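Local coordinates for protein cDNA FLJ56608, highly similar to Homo sapiens chloride channel, calcium activated, family member 1 (CLCA1), mRNA (Homo sapiens, PDB 6PYO) that may mediate calcium-activated chloride conductance and mucus regulation, and is represented here by its calcium-binding von Willebrand factor type A domain, at residues A[6-16]-A[41-52]; A[55-63]-A[96-104]. All coordinates share one frame; numbering follows the deposited sequence.

Overall arrangement
Both contacts belong to one von Willebrand factor A domain, their centres about 8 Å apart. Contact 1 pairs strands 8-14 and 45-51 in the middle of the sheet; contact 2 lays the end of helix 87-99 against the outermost strand 55-63. Strand 45-51 of contact 1 borders that strand: Val46 N lies 2.7 Å from Ile62 O and Thr50 O 2.7 Å from His56 N, both probable hydrogen bonds. Next to Val46, Trp45 makes a cation-pi contact with Lys101 and meets the Tyr102 ring. The calcium bound by Ser16, Ser18 and Thr85 sits at the C-terminal end of contact 1, whereas contact 2 lies near the opposite end, the side chain of Tyr102 about 12 Å from another bound calcium.

Contact 1: A[6-16]-A[41-52]; sequences QRIVCLVLDKS and ELGSWVGMVTFD. With CA (calcium ion), chain C.
Asp14 and Phe51 meet at the tight, buried end of this contact: Asp14 CA lies over one face of the Phe51 ring, 3.7 Å from its centroid, a CH-pi contact. With Phe51 CG wedged between its own N and carbonyl carbon (chi1 68°), the ring turns toward strand 8-14, where Val12 CG1 lies 3.7 Å from Phe51 CD2. Behind it the parallel strands run in register, Leu11 O taking the N-H of Val49 at 2.7 Å. Helix 24-39 covers the face carrying Leu11 and Met48, helix 87-99 the face carrying Cys10 and Val49.

Asp14 OD1 grips Ser16 twice, through N in an Asx turn and through OG at 2.6 Å, while OD2 bonds Thr113. Ser16 OG in turn binds calcium at 2.3 Å. Replacing Asp14 by an alanine is likely to leave Ser16 OG and Thr113 without their shared carboxylate, and the serine hydroxyl less firmly turned to the metal.

The other end is looser and reaches solvent. Arg7 NH1 meets the syn lone pair of Glu41 OE1 at 3.0 Å, while Arg7 NE is salt-bridged to Glu108; Trp45 NE1 reaches Gln6 OE1, also bonded to Thr2, from above the amide plane.

Strand 8-14, helix 24-39 and strand 45-51 form a beta-alpha-beta unit of a von Willebrand factor A domain, with Asp14, Ser16 and Ser18 in the DxSxS pattern of its metal-ion-dependent adhesion site.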
loop_
_atom_site.group_PDB
_atom_site.type_symbol
_atom_site.label_atom_id
_atom_site.label_comp_id
_atom_site.label_asym_id
_atom_site.label_seq_id
_atom_site.Cartn_x
_atom_site.Cartn_y
_atom_site.Cartn_z
ATOM N N GLN A 6 3.097 12.406 -13.824
ATOM C CA GLN A 6 3.893 11.510 -12.994
ATOM C C GLN A 6 2.992 10.687 -12.087
ATOM O O GLN A 6 2.044 11.200 -11.475
ATOM C CB GLN A 6 4.911 12.287 -12.154
ATOM C CG GLN A 6 5.793 13.183 -13.021
ATOM C CD GLN A 6 6.325 14.389 -12.248
ATOM O OE1 GLN A 6 5.605 14.978 -11.426
ATOM N NE2 GLN A 6 7.562 14.780 -12.533
ATOM N N ARG A 7 3.256 9.395 -12.087
ATOM C CA ARG A 7 2.539 8.459 -11.247
ATOM C C ARG A 7 2.739 8.818 -9.787
ATOM O O ARG A 7 3.831 9.181 -9.384
ATOM C CB ARG A 7 3.080 7.048 -11.504
ATOM C CG ARG A 7 2.377 5.936 -10.710
ATOM C CD ARG A 7 2.979 4.590 -11.082
ATOM N NE ARG A 7 2.031 3.505 -10.944
ATOM C CZ ARG A 7 2.340 2.239 -11.162
ATOM N NH1 ARG A 7 3.582 1.923 -11.483
ATOM N NH2 ARG A 7 1.442 1.291 -11.024
ATOM N N ILE A 8 1.683 8.673 -8.994
ATOM C CA ILE A 8 1.735 8.780 -7.546
ATOM C C ILE A 8 1.343 7.428 -6.980
ATOM O O ILE A 8 0.271 6.927 -7.293
ATOM C CB ILE A 8 0.780 9.861 -6.994
ATOM C CG1 ILE A 8 1.146 11.233 -7.557
ATOM C CG2 ILE A 8 0.794 9.747 -5.451
ATOM C CD1 ILE A 8 0.036 12.240 -7.388
ATOM N N VAL A 9 2.176 6.857 -6.126
ATOM C CA VAL A 9 1.946 5.518 -5.604
ATOM C C VAL A 9 2.345 5.514 -4.149
ATOM O O VAL A 9 3.386 6.061 -3.797
ATOM C CB VAL A 9 2.762 4.434 -6.360
ATOM C CG1 VAL A 9 2.258 3.029 -6.011
ATOM C CG2 VAL A 9 2.665 4.614 -7.812
ATOM N N CYS A 10 1.513 4.911 -3.312
ATOM C CA CYS A 10 1.827 4.693 -1.919
ATOM C C CYS A 10 1.727 3.205 -1.646
ATOM O O CYS A 10 0.671 2.608 -1.853
ATOM C CB CYS A 10 0.902 5.482 -0.979
ATOM S SG CYS A 10 1.699 5.586 0.673
ATOM N N LEU A 11 2.839 2.607 -1.259
ATOM C CA LEU A 11 2.814 1.269 -0.709
ATOM C C LEU A 11 2.173 1.322 0.668
ATOM O O LEU A 11 2.547 2.150 1.516
ATOM C CB LEU A 11 4.232 0.710 -0.604
ATOM C CG LEU A 11 4.821 -0.008 -1.780
ATOM C CD1 LEU A 11 4.556 0.888 -3.009
ATOM C CD2 LEU A 11 6.288 -0.308 -1.615
ATOM N N VAL A 12 1.209 0.447 0.893
ATOM C CA VAL A 12 0.556 0.293 2.184
ATOM C C VAL A 12 0.741 -1.162 2.589
ATOM O O VAL A 12 0.228 -2.080 1.929
ATOM C CB VAL A 12 -0.914 0.706 2.133
ATOM C CG1 VAL A 12 -1.536 0.554 3.503
ATOM C CG2 VAL A 12 -1.001 2.160 1.683
ATOM N N LEU A 13 1.542 -1.370 3.631
ATOM C CA LEU A 13 2.146 -2.668 3.888
ATOM C C LEU A 13 1.675 -3.170 5.250
ATOM O O LEU A 13 1.957 -2.540 6.273
ATOM C CB LEU A 13 3.666 -2.561 3.846
ATOM C CG LEU A 13 4.222 -1.980 2.546
ATOM C CD1 LEU A 13 5.710 -1.856 2.661
ATOM C CD2 LEU A 13 3.834 -2.839 1.369
ATOM N N ASP A 14 1.044 -4.332 5.255
ATOM C CA ASP A 14 0.547 -4.973 6.469
ATOM C C ASP A 14 1.705 -5.633 7.207
ATOM O O ASP A 14 2.311 -6.585 6.694
ATOM C CB ASP A 14 -0.513 -5.978 6.044
ATOM C CG ASP A 14 -1.277 -6.580 7.211
ATOM O OD1 ASP A 14 -0.746 -6.584 8.345
ATOM O OD2 ASP A 14 -2.396 -7.066 6.941
ATOM N N LYS A 15 2.054 -5.105 8.395
ATOM C CA LYS A 15 3.051 -5.732 9.253
ATOM C C LYS A 15 2.424 -6.298 10.535
ATOM O O LYS A 15 3.124 -6.457 11.545
ATOM C CB LYS A 15 4.191 -4.757 9.597
ATOM C CG LYS A 15 3.711 -3.470 10.286
ATOM C CD LYS A 15 4.634 -2.965 11.374
ATOM C CE LYS A 15 4.943 -4.007 12.439
ATOM N NZ LYS A 15 3.945 -4.006 13.548
ATOM N N SER A 16 1.124 -6.601 10.516
ATOM C CA SER A 16 0.407 -7.052 11.705
ATOM C C SER A 16 0.827 -8.470 12.076
ATOM O O SER A 16 1.505 -9.162 11.318
ATOM C CB SER A 16 -1.098 -6.971 11.469
ATOM O OG SER A 16 -1.543 -7.866 10.449
ATOM N N GLU A 41 8.364 3.167 -12.344
ATOM C CA GLU A 41 9.079 3.840 -13.424
ATOM C C GLU A 41 9.731 5.138 -12.948
ATOM O O GLU A 41 9.256 5.811 -12.018
ATOM C CB GLU A 41 8.133 4.154 -14.602
ATOM C CG GLU A 41 6.920 5.141 -14.291
ATOM C CD GLU A 41 5.579 4.439 -13.856
ATOM O OE1 GLU A 41 5.570 3.576 -12.918
ATOM O OE2 GLU A 41 4.522 4.747 -14.475
ATOM N N LEU A 42 10.816 5.499 -13.635
ATOM C CA LEU A 42 11.501 6.768 -13.447
ATOM C C LEU A 42 10.502 7.913 -13.364
ATOM O O LEU A 42 9.592 8.021 -14.190
ATOM C CB LEU A 42 12.451 6.976 -14.638
ATOM C CG LEU A 42 13.317 8.215 -14.820
ATOM C CD1 LEU A 42 14.455 8.124 -13.781
ATOM C CD2 LEU A 42 13.876 8.294 -16.230
ATOM N N GLY A 43 10.683 8.777 -12.384
ATOM C CA GLY A 43 9.886 9.975 -12.300
ATOM C C GLY A 43 8.627 9.846 -11.490
ATOM O O GLY A 43 7.987 10.862 -11.191
ATOM N N SER A 44 8.278 8.637 -11.084
ATOM C CA SER A 44 7.155 8.431 -10.189
ATOM C C SER A 44 7.439 8.959 -8.783
ATOM O O SER A 44 8.565 8.857 -8.277
ATOM C CB SER A 44 6.860 6.954 -10.075
ATOM O OG SER A 44 6.552 6.435 -11.333
ATOM N N TRP A 45 6.370 9.480 -8.134
ATOM C CA TRP A 45 6.363 9.811 -6.730
ATOM C C TRP A 45 5.880 8.596 -5.960
ATOM O O TRP A 45 4.853 8.009 -6.304
ATOM C CB TRP A 45 5.452 11.035 -6.480
ATOM C CG TRP A 45 6.037 12.266 -7.106
ATOM C CD1 TRP A 45 5.800 12.757 -8.372
ATOM C CD2 TRP A 45 6.994 13.140 -6.507
ATOM N NE1 TRP A 45 6.542 13.907 -8.569
ATOM C CE2 TRP A 45 7.291 14.153 -7.444
ATOM C CE3 TRP A 45 7.619 13.170 -5.258
ATOM C CZ2 TRP A 45 8.193 15.184 -7.158
ATOM C CZ3 TRP A 45 8.510 14.182 -4.987
ATOM C CH2 TRP A 45 8.793 15.168 -5.934
ATOM N N VAL A 46 6.582 8.252 -4.885
ATOM C CA VAL A 46 6.362 6.976 -4.218
ATOM C C VAL A 46 6.512 7.183 -2.729
ATOM O O VAL A 46 7.544 7.692 -2.268
ATOM C CB VAL A 46 7.339 5.877 -4.705
ATOM C CG1 VAL A 46 7.140 4.618 -3.842
ATOM C CG2 VAL A 46 7.095 5.584 -6.162
ATOM N N GLY A 47 5.500 6.754 -1.972
ATOM C CA GLY A 47 5.540 6.802 -0.529
ATOM C C GLY A 47 5.333 5.409 0.030
ATOM O O GLY A 47 5.032 4.464 -0.698
ATOM N N MET A 48 5.489 5.288 1.347
ATOM C CA MET A 48 5.422 3.973 1.957
ATOM C C MET A 48 4.897 4.097 3.373
ATOM O O MET A 48 5.464 4.824 4.214
ATOM C CB MET A 48 6.782 3.263 1.934
ATOM C CG MET A 48 6.795 1.986 2.786
ATOM S SD MET A 48 8.352 1.034 2.714
ATOM C CE MET A 48 9.064 1.641 1.182
ATOM N N VAL A 49 3.828 3.353 3.621
ATOM C CA VAL A 49 3.162 3.263 4.913
ATOM C C VAL A 49 3.137 1.801 5.326
ATOM O O VAL A 49 2.758 0.950 4.526
ATOM C CB VAL A 49 1.733 3.830 4.835
ATOM C CG1 VAL A 49 0.936 3.515 6.086
ATOM C CG2 VAL A 49 1.801 5.319 4.551
ATOM N N THR A 50 3.584 1.501 6.555
ATOM C CA THR A 50 3.284 0.222 7.188
ATOM C C THR A 50 2.117 0.383 8.156
ATOM O O THR A 50 1.757 1.478 8.587
ATOM C CB THR A 50 4.471 -0.351 7.960
ATOM O OG1 THR A 50 4.991 0.680 8.777
ATOM C CG2 THR A 50 5.530 -0.871 7.020
ATOM N N PHE A 51 1.519 -0.726 8.523
ATOM C CA PHE A 51 0.431 -0.567 9.467
ATOM C C PHE A 51 0.298 -1.851 10.267
ATOM O O PHE A 51 0.528 -2.948 9.737
ATOM C CB PHE A 51 -0.896 -0.202 8.792
ATOM C CG PHE A 51 -1.464 -1.301 7.955
ATOM C CD1 PHE A 51 -2.329 -2.253 8.507
ATOM C CD2 PHE A 51 -1.146 -1.384 6.608
ATOM C CE1 PHE A 51 -2.850 -3.268 7.725
ATOM C CE2 PHE A 51 -1.651 -2.394 5.816
ATOM C CZ PHE A 51 -2.509 -3.332 6.367
ATOM N N ASP A 52 0.002 -1.659 11.545
ATOM C CA ASP A 52 -0.597 -2.735 12.398
ATOM C C ASP A 52 -1.983 -2.220 12.768
ATOM O O ASP A 52 -2.810 -2.008 11.884
ATOM C CB ASP A 52 0.326 -3.072 13.558
ATOM C CG ASP A 52 1.067 -1.859 14.125
ATOM O OD1 ASP A 52 0.401 -0.897 14.591
ATOM O OD2 ASP A 52 2.316 -1.865 14.096
HETATM CA CA CA C . -3.529 -9.091 10.673
HETATM O O HOH W 1 5.720 8.247 -13.370
HETATM O O HOH W 2 -5.634 -10.161 11.116
HETATM O O HOH W 3 -3.832 -8.569 8.386
#

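Contact 2: A[55-63]-A[96-104]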
loop_
_atom_site.group_PDB
_atom_site.type_symbol
_atom_site.label_atom_id
_atom_site.label_comp_id
_atom_site.label_asym_id
_atom_site.label_seq_id
_atom_site.Cartn_x
_atom_site.Cartn_y
_atom_site.Cartn_z
ATOM N N ALA A 55 -1.014 3.269 11.650
ATOM C CA ALA A 55 -0.161 3.421 10.469
ATOM C C ALA A 55 1.163 4.089 10.826
ATOM O O ALA A 55 1.201 4.998 11.654
ATOM C CB ALA A 55 -0.853 4.248 9.383
ATOM N N HIS A 56 2.237 3.664 10.161
ATOM C CA HIS A 56 3.569 4.224 10.359
ATOM C C HIS A 56 4.107 4.660 9.001
ATOM O O HIS A 56 4.340 3.827 8.115
ATOM C CB HIS A 56 4.483 3.205 11.057
ATOM C CG HIS A 56 3.818 2.532 12.228
ATOM N ND1 HIS A 56 3.563 3.184 13.416
ATOM C CD2 HIS A 56 3.295 1.288 12.363
ATOM C CE1 HIS A 56 2.920 2.368 14.232
ATOM N NE2 HIS A 56 2.756 1.208 13.623
ATOM N N VAL A 57 4.304 5.963 8.830
ATOM C CA VAL A 57 4.872 6.461 7.574
ATOM C C VAL A 57 6.338 6.055 7.514
ATOM O O VAL A 57 7.153 6.574 8.272
ATOM C CB VAL A 57 4.719 7.977 7.439
ATOM C CG1 VAL A 57 5.261 8.454 6.067
ATOM C CG2 VAL A 57 3.230 8.363 7.581
ATOM N N GLN A 58 6.679 5.091 6.643
ATOM C CA GLN A 58 8.085 4.801 6.430
ATOM C C GLN A 58 8.718 5.821 5.488
ATOM O O GLN A 58 9.910 6.107 5.591
ATOM C CB GLN A 58 8.284 3.395 5.864
ATOM C CG GLN A 58 7.761 2.315 6.693
ATOM C CD GLN A 58 8.386 2.337 8.113
ATOM O OE1 GLN A 58 9.567 2.585 8.265
ATOM N NE2 GLN A 58 7.580 2.098 9.122
ATOM N N SER A 59 7.953 6.370 4.551
ATOM C CA SER A 59 8.505 7.380 3.647
ATOM C C SER A 59 7.387 8.249 3.091
ATOM O O SER A 59 6.371 7.735 2.594
ATOM C CB SER A 59 9.290 6.755 2.497
ATOM O OG SER A 59 9.755 7.758 1.603
ATOM N N GLU A 60 7.565 9.560 3.234
ATOM C CA GLU A 60 6.797 10.523 2.480
ATOM C C GLU A 60 7.022 10.280 0.987
ATOM O O GLU A 60 7.893 9.508 0.566
ATOM C CB GLU A 60 7.220 11.942 2.856
ATOM C CG GLU A 60 7.157 12.231 4.352
ATOM C CD GLU A 60 5.762 12.603 4.827
ATOM O OE1 GLU A 60 5.656 13.235 5.906
ATOM O OE2 GLU A 60 4.772 12.249 4.135
ATOM N N LEU A 61 6.240 10.963 0.182
ATOM C CA LEU A 61 6.432 10.851 -1.257
ATOM C C LEU A 61 7.857 11.247 -1.600
ATOM O O LEU A 61 8.304 12.344 -1.267
ATOM C CB LEU A 61 5.445 11.735 -1.992
ATOM C CG LEU A 61 3.984 11.297 -2.003
ATOM C CD1 LEU A 61 3.247 12.277 -2.923
ATOM C CD2 LEU A 61 3.836 9.848 -2.460
ATOM N N ILE A 62 8.596 10.335 -2.223
ATOM C CA ILE A 62 9.843 10.703 -2.866
ATOM C C ILE A 62 9.807 10.235 -4.321
ATOM O O ILE A 62 9.089 9.298 -4.686
ATOM C CB ILE A 62 11.071 10.146 -2.120
ATOM C CG1 ILE A 62 11.141 8.630 -2.219
ATOM C CG2 ILE A 62 11.050 10.522 -0.647
ATOM C CD1 ILE A 62 12.595 8.147 -2.447
ATOM N N GLN A 63 10.545 10.944 -5.159
ATOM C CA GLN A 63 10.533 10.696 -6.574
ATOM C C GLN A 63 11.622 9.671 -6.927
ATOM O O GLN A 63 12.714 9.675 -6.348
ATOM C CB GLN A 63 10.745 12.003 -7.331
ATOM C CG GLN A 63 10.176 11.966 -8.743
ATOM C CD GLN A 63 10.389 13.255 -9.411
ATOM O OE1 GLN A 63 11.233 14.036 -8.981
ATOM N NE2 GLN A 63 9.615 13.531 -10.457
ATOM N N THR A 96 -3.171 10.833 3.505
ATOM C CA THR A 96 -2.463 11.977 4.084
ATOM C C THR A 96 -1.079 12.145 3.468
ATOM O O THR A 96 -0.624 13.273 3.219
ATOM C CB THR A 96 -2.340 11.788 5.601
ATOM O OG1 THR A 96 -3.622 11.451 6.128
ATOM C CG2 THR A 96 -1.840 13.051 6.270
ATOM N N VAL A 97 -0.383 11.025 3.221
ATOM C CA VAL A 97 0.958 11.123 2.665
ATOM C C VAL A 97 0.875 11.755 1.285
ATOM O O VAL A 97 1.649 12.656 0.947
ATOM C CB VAL A 97 1.627 9.733 2.633
ATOM C CG1 VAL A 97 2.796 9.718 1.631
ATOM C CG2 VAL A 97 2.060 9.309 4.061
ATOM N N ILE A 98 -0.117 11.332 0.494
ATOM C CA ILE A 98 -0.223 11.825 -0.868
ATOM C C ILE A 98 -0.604 13.283 -0.856
ATOM O O ILE A 98 0.014 14.113 -1.537
ATOM C CB ILE A 98 -1.228 10.990 -1.668
ATOM C CG1 ILE A 98 -0.660 9.580 -1.879
ATOM C CG2 ILE A 98 -1.448 11.662 -3.016
ATOM C CD1 ILE A 98 -1.719 8.561 -2.228
ATOM N N ARG A 99 -1.619 13.616 -0.060
ATOM C CA ARG A 99 -2.160 14.958 0.001
ATOM C C ARG A 99 -1.208 15.954 0.595
ATOM O O ARG A 99 -1.549 17.146 0.606
ATOM C CB ARG A 99 -3.450 14.995 0.814
ATOM C CG ARG A 99 -4.594 14.352 0.093
ATOM C CD ARG A 99 -5.801 14.101 0.978
ATOM N NE ARG A 99 -6.858 13.502 0.167
ATOM C CZ ARG A 99 -7.767 12.658 0.632
ATOM N NH1 ARG A 99 -7.736 12.291 1.919
ATOM N NH2 ARG A 99 -8.687 12.171 -0.195
ATOM N N LYS A 100 -0.054 15.523 1.124
ATOM C CA LYS A 100 0.929 16.554 1.464
ATOM C C LYS A 100 1.415 17.295 0.222
ATOM O O LYS A 100 1.984 18.386 0.344
ATOM C CB LYS A 100 2.134 15.979 2.212
ATOM C CG LYS A 100 1.758 15.392 3.588
ATOM C CD LYS A 100 2.832 15.670 4.623
ATOM C CE LYS A 100 2.831 14.636 5.755
ATOM N NZ LYS A 100 1.630 14.704 6.625
ATOM N N LYS A 101 1.215 16.724 -0.980
ATOM C CA LYS A 101 1.736 17.303 -2.219
ATOM C C LYS A 101 0.687 17.370 -3.312
ATOM O O LYS A 101 0.695 18.314 -4.116
ATOM C CB LYS A 101 2.950 16.492 -2.752
ATOM C CG LYS A 101 4.257 16.669 -1.976
ATOM C CD LYS A 101 5.182 17.666 -2.692
ATOM C CE LYS A 101 6.141 16.974 -3.676
ATOM N NZ LYS A 101 6.718 17.881 -4.731
ATOM N N TYR A 102 -0.207 16.391 -3.369
ATOM C CA TYR A 102 -1.016 16.138 -4.550
ATOM C C TYR A 102 -2.407 15.666 -4.159
ATOM O O TYR A 102 -2.601 15.092 -3.081
ATOM C CB TYR A 102 -0.350 15.078 -5.441
ATOM C CG TYR A 102 1.027 15.483 -5.937
ATOM C CD1 TYR A 102 1.182 16.556 -6.814
ATOM C CD2 TYR A 102 2.168 14.782 -5.560
ATOM C CE1 TYR A 102 2.440 16.934 -7.284
ATOM C CE2 TYR A 102 3.426 15.155 -6.013
ATOM C CZ TYR A 102 3.561 16.233 -6.867
ATOM O OH TYR A 102 4.826 16.593 -7.314
ATOM N N PRO A 103 -3.384 15.852 -5.042
ATOM C CA PRO A 103 -4.662 15.144 -4.881
ATOM C C PRO A 103 -4.498 13.635 -4.994
ATOM O O PRO A 103 -3.548 13.117 -5.588
ATOM C CB PRO A 103 -5.530 15.679 -6.027
ATOM C CG PRO A 103 -4.662 16.657 -6.819
ATOM C CD PRO A 103 -3.251 16.510 -6.358
ATOM N N THR A 104 -5.462 12.919 -4.409
ATOM C CA THR A 104 -5.474 11.468 -4.462
ATOM C C THR A 104 -6.194 10.931 -5.694
ATOM O O THR A 104 -5.948 9.787 -6.091
ATOM C CB THR A 104 -6.131 10.899 -3.197
ATOM O OG1 THR A 104 -7.324 11.642 -2.899
ATOM C CG2 THR A 104 -5.188 10.996 -2.025
HETATM O O HOH W 4 4.326 12.935 1.317
#
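Glu60 and Val97 have the nearest CA atoms of the two segments, 5.9 Å apart, where strand 55-63 passes the C-terminal part of helix 87-99. This is the rim of the von Willebrand factor A domain, where a helix packs on the edge strand of the sheet. The strand turns a corner just before, at Gln58, where Gln58 and Ser59 both face Met48 in a classic beta bulge. Ile98 O accepts from both Lys101 N and Tyr102 N, and Tyr102 lies beside Leu61.

No direct hydrogen bond joins the two segments, and the core of the contact is apolar. Val97 works with both branches: CG2 meets Val57 CG2 tip to tip at 3.8 Å, and CG1 lies 4.1 Å from Leu61 CG. With CG anti to its carbonyl carbon (chi1 -72°) and the chain then extended, Leu61 carries CD1 to the edge of the Tyr102 ring, in its plane and 3.8 Å from CD2. Lys101 CB covers a face of that ring, offset toward the rim. Beyond the ring, Trp45 packs against Tyr102 and makes a cation-pi contact with Lys101.

The outer margin is polar. Glu60 and Lys100 cross at about a right angle; Lys100 CE lies 3.2 Å from Glu60 OE1, and NZ, at 4.3 Å from it, is beyond a salt bridge. A water bridges the segments, donating to Glu60 OE2 and to Val97 O, the latter at 2.7 Å, and accepting from Leu61 N at 3.0 Å.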